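Putative phosphosugar isomerase (PDB 3FJ1) is of unknown function but probably binds phosphosugars, and may act as a sugar isomerase or aminotransferase. Local coordinates at residues 29-33 with 165-169; 147-151 with 328-332. One frame throughout, in Å; residues are numbered along the deposited sequence. Where two conformers were deposited one is given.

Interaction 1. Residues 29-33 with 165-169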
# COMPACT_ATOMS: atom_id res chain seq x y z
N GLN A 29 28.58 -14.38 -4.39
CA GLN A 29 29.44 -13.67 -5.35
C GLN A 29 28.72 -12.57 -6.14
O GLN A 29 29.20 -11.43 -6.23
CB GLN A 29 30.11 -14.68 -6.30
CG GLN A 29 31.18 -14.03 -7.22
CD GLN A 29 31.97 -15.03 -8.05
OE1 GLN A 29 31.42 -15.69 -8.95
NE2 GLN A 29 33.26 -15.12 -7.79
N ASP A 30 27.59 -12.92 -6.72
CA ASP A 30 26.80 -11.98 -7.46
C ASP A 30 26.30 -10.84 -6.56
O ASP A 30 26.32 -9.66 -6.97
CB ASP A 30 25.64 -12.68 -8.14
CG ASP A 30 26.09 -13.46 -9.34
OD1 ASP A 30 27.32 -13.47 -9.62
OD2 ASP A 30 25.24 -14.07 -10.01
N VAL A 31 25.90 -11.18 -5.34
CA VAL A 31 25.47 -10.14 -4.44
C VAL A 31 26.62 -9.18 -4.12
O VAL A 31 26.43 -7.96 -4.15
CB VAL A 31 24.85 -10.71 -3.14
CG1 VAL A 31 24.67 -9.59 -2.14
CG2 VAL A 31 23.53 -11.38 -3.44
N ALA A 32 27.82 -9.71 -3.89
CA ALA A 32 28.95 -8.87 -3.51
C ALA A 32 29.33 -7.93 -4.65
O ALA A 32 29.69 -6.76 -4.43
CB ALA A 32 30.15 -9.71 -3.12
N ARG A 33 29.27 -8.46 -5.86
CA ARG A 33 29.59 -7.69 -7.07
C ARG A 33 28.60 -6.53 -7.26
O ARG A 33 29.02 -5.40 -7.54
CB ARG A 33 29.60 -8.60 -8.29
CG ARG A 33 30.82 -9.44 -8.39
CD ARG A 33 30.73 -10.40 -9.55
NE ARG A 33 31.99 -11.14 -9.68
CZ ARG A 33 32.20 -12.14 -10.54
NH1 ARG A 33 31.24 -12.53 -11.36
NH2 ARG A 33 33.38 -12.74 -10.57
N MSE A 165 20.90 -9.40 1.90
CA MSE A 165 22.34 -9.68 1.62
C MSE A 165 22.94 -8.50 0.87
O MSE A 165 24.03 -8.03 1.20
CB MSE A 165 22.50 -10.95 0.78
CG MSE A 165 22.26 -12.26 1.54
SE MSE A 165 22.14 -13.77 0.29
CE MSE A 165 23.97 -13.88 -0.43
N LEU A 166 22.20 -7.98 -0.10
CA LEU A 166 22.69 -6.87 -0.91
C LEU A 166 22.86 -5.65 -0.05
O LEU A 166 23.91 -5.01 -0.05
CB LEU A 166 21.72 -6.60 -2.07
CG LEU A 166 22.06 -5.50 -3.08
CD1 LEU A 166 23.39 -5.79 -3.81
CD2 LEU A 166 20.86 -5.33 -4.08
N LEU A 167 21.83 -5.34 0.74
CA LEU A 167 21.87 -4.19 1.63
C LEU A 167 22.98 -4.31 2.69
O LEU A 167 23.61 -3.32 3.04
CB LEU A 167 20.52 -4.00 2.31
CG LEU A 167 19.37 -3.58 1.40
CD1 LEU A 167 18.04 -3.56 2.17
CD2 LEU A 167 19.67 -2.26 0.77
N ALA A 168 23.20 -5.52 3.18
CA ALA A 168 24.19 -5.76 4.20
C ALA A 168 25.61 -5.59 3.61
O ALA A 168 26.47 -5.00 4.26
CB ALA A 168 24.01 -7.14 4.79
N ASP A 169 25.83 -6.06 2.38
CA ASP A 169 27.15 -5.90 1.74
C ASP A 169 27.35 -4.42 1.39
O ASP A 169 28.45 -3.87 1.53
CB ASP A 169 27.28 -6.75 0.45
CG ASP A 169 27.64 -8.23 0.70
OD1 ASP A 169 28.02 -8.61 1.85
OD2 ASP A 169 27.52 -9.03 -0.28
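The carboxylate of Asp169 reaches Val31 and Ala32 with one oxygen. OD2 of Asp169 lies 3.4 Å from CG1 of Val31 and 3.5 Å from CA of Ala32. These are van der Waals touches to C-H groups. The other oxygen, OD1, makes a salt bridge to NE of Arg177, and this pairing probably helps to hold the carboxylate. On the far side of helix 8-41 the guanidinium of Arg33 has the amide carbon CD of Gln29 over one face, toward its margin.

Helix 8-41 packs here on helix 153-171, beside the parallel sheet of the first SIS domain. The local axes are 9.0 Å apart and cross at -48°. Val31 and Leu166 both also touch Ile140 of strand 138-141, at one margin of the sheet.

Val31 is the apolar centre. Its CG1 stands anti to the backbone N (chi1 169°) and rests 3.6 Å from CA of Leu166. The same methyl is 3.9 Å from CB of Met165, a selenomethionine here. Val31 runs roughly perpendicular to Met165. Met165 bends at chi3 (67°), and its CE comes 3.9 Å from CG2 of Val31. CD1 of Leu166 lies 3.8 Å from the carbonyl O of Val31.

Interaction 2. Residues 147-151 with 328-332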
# COMPACT_ATOMS: atom_id res chain seq x y z
N GLU A 147 8.85 -23.80 -7.33
CA GLU A 147 7.80 -23.71 -6.33
C GLU A 147 6.70 -24.58 -6.90
O GLU A 147 6.46 -24.53 -8.09
CB GLU A 147 7.21 -22.30 -6.19
CG GLU A 147 8.16 -21.09 -6.08
CD GLU A 147 8.89 -20.90 -4.74
OE1 GLU A 147 8.25 -20.78 -3.64
OE2 GLU A 147 10.15 -20.79 -4.85
N LEU A 148 6.06 -25.41 -6.11
CA LEU A 148 4.83 -26.04 -6.60
C LEU A 148 3.64 -25.67 -5.73
O LEU A 148 2.49 -25.98 -6.10
CB LEU A 148 4.94 -27.56 -6.81
CG LEU A 148 5.80 -27.95 -8.03
CD1 LEU A 148 5.80 -29.48 -8.19
CD2 LEU A 148 5.25 -27.26 -9.26
N SER A 149 3.87 -24.97 -4.62
CA SER A 149 2.80 -24.55 -3.76
C SER A 149 2.36 -23.13 -4.12
O SER A 149 3.22 -22.26 -4.40
CB SER A 149 3.24 -24.61 -2.29
OG SER A 149 4.40 -23.82 -2.05
N VAL A 150 1.05 -22.90 -4.10
CA VAL A 150 0.53 -21.55 -4.32
C VAL A 150 0.99 -20.64 -3.20
O VAL A 150 1.10 -19.44 -3.40
CB VAL A 150 -1.01 -21.49 -4.43
CG1 VAL A 150 -1.47 -22.18 -5.72
CG2 VAL A 150 -1.66 -22.09 -3.19
N ALA A 151 1.32 -21.19 -2.03
CA ALA A 151 1.84 -20.40 -0.90
C ALA A 151 3.16 -19.70 -1.30
O ALA A 151 3.44 -18.60 -0.82
CB ALA A 151 2.06 -21.27 0.30
N GLY A 328 -8.68 -30.78 6.30
CA GLY A 328 -8.90 -31.28 4.94
C GLY A 328 -8.94 -30.23 3.85
O GLY A 328 -9.70 -30.35 2.88
N ILE A 329 -8.15 -29.17 4.01
CA ILE A 329 -8.01 -28.15 2.98
C ILE A 329 -6.61 -28.40 2.45
O ILE A 329 -5.65 -28.35 3.22
CB ILE A 329 -8.08 -26.71 3.54
CG1 ILE A 329 -9.37 -26.46 4.35
CG2 ILE A 329 -7.96 -25.69 2.41
CD1 ILE A 329 -9.39 -25.11 5.10
N ASP A 330 -6.47 -28.78 1.18
CA ASP A 330 -5.13 -28.89 0.58
C ASP A 330 -5.03 -27.55 -0.10
O ASP A 330 -5.81 -27.26 -1.01
CB ASP A 330 -4.95 -30.05 -0.41
CG ASP A 330 -3.47 -30.20 -0.90
OD1 ASP A 330 -2.70 -29.22 -0.94
OD2 ASP A 330 -3.08 -31.32 -1.28
N PRO A 331 -4.09 -26.70 0.35
CA PRO A 331 -3.95 -25.39 -0.30
C PRO A 331 -3.78 -25.48 -1.82
O PRO A 331 -4.17 -24.56 -2.53
CB PRO A 331 -2.68 -24.83 0.33
CG PRO A 331 -2.61 -25.49 1.67
CD PRO A 331 -3.13 -26.87 1.46
N ASP A 332 -3.22 -26.59 -2.30
CA ASP A 332 -2.95 -26.83 -3.72
C ASP A 332 -3.89 -27.90 -4.31
O ASP A 332 -3.75 -28.30 -5.49
CB ASP A 332 -1.49 -27.26 -3.85
CG ASP A 332 -0.56 -26.15 -3.46
OD1 ASP A 332 -0.47 -25.21 -4.26
OD2 ASP A 332 0.04 -26.17 -2.36
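Asp332 receives the backbone N-H of Val150 on OD1. The bond, Val150 N to Asp332 OD1, is 2.8 Å long with an angle of 157° at the hydrogen. It uses the syn lone pair of OD1, on the side of the other oxygen. CG of Asp332 lies anti to its own carbonyl carbon (chi1 -65°), which turns the carboxylate to Val150 N. CA of Ser149 is 3.4 Å from OD1 of Asp332, so the carboxylate sits against the backbone at residues 149-150. The side chains of Val150 and Asp332 pass alongside, pointing opposite ways. OD2 of Asp332 lies 3.6 Å from CB of Ser149, and CG2 of Val150 comes 3.6 Å from O of Pro331. These side-chain touches are less certain, because Ser149 and Val150 are both modelled in two conformers.

Segment 147-151 leads into helix 153-171 of the first SIS domain. Segment 328-332 comes from the far end of the chain, and Asp332 is its last modelled residue.

Asp330 forms an Asx turn: Asp332 N donates to Asp330 OD1 at 3.0 Å, from 41° out of the carboxylate plane. Farther back, Gly328 is the C-prime residue of a Schellman motif that ends helix 308-326. On the 147-151 side, Glu12 of helix 8-41 is hydrogen-bonded through its two carboxylate oxygens to Leu148 N and Ser149 OG. Pro331 packs on Met9 and Thr230.

Interactions 1 and 2 do not touch. Their centres are 32 Å apart and their nearest atoms about 15 Å. Two long helices connect them. Segment 147-151 runs into the start of helix 153-171, and segment 165-169 lies near the other end of that helix. Helix 8-41 likewise brings Met9 and Glu12 to interaction 2 and residues 29-33 to interaction 1. Interaction 1 is buried packing beside the first sheet. Interaction 2 is a surface contact that ties a first-domain loop to the modelled C-terminus. By analogy with GlmS, interaction 2 is the one more likely to lie near a sugar-phosphate site.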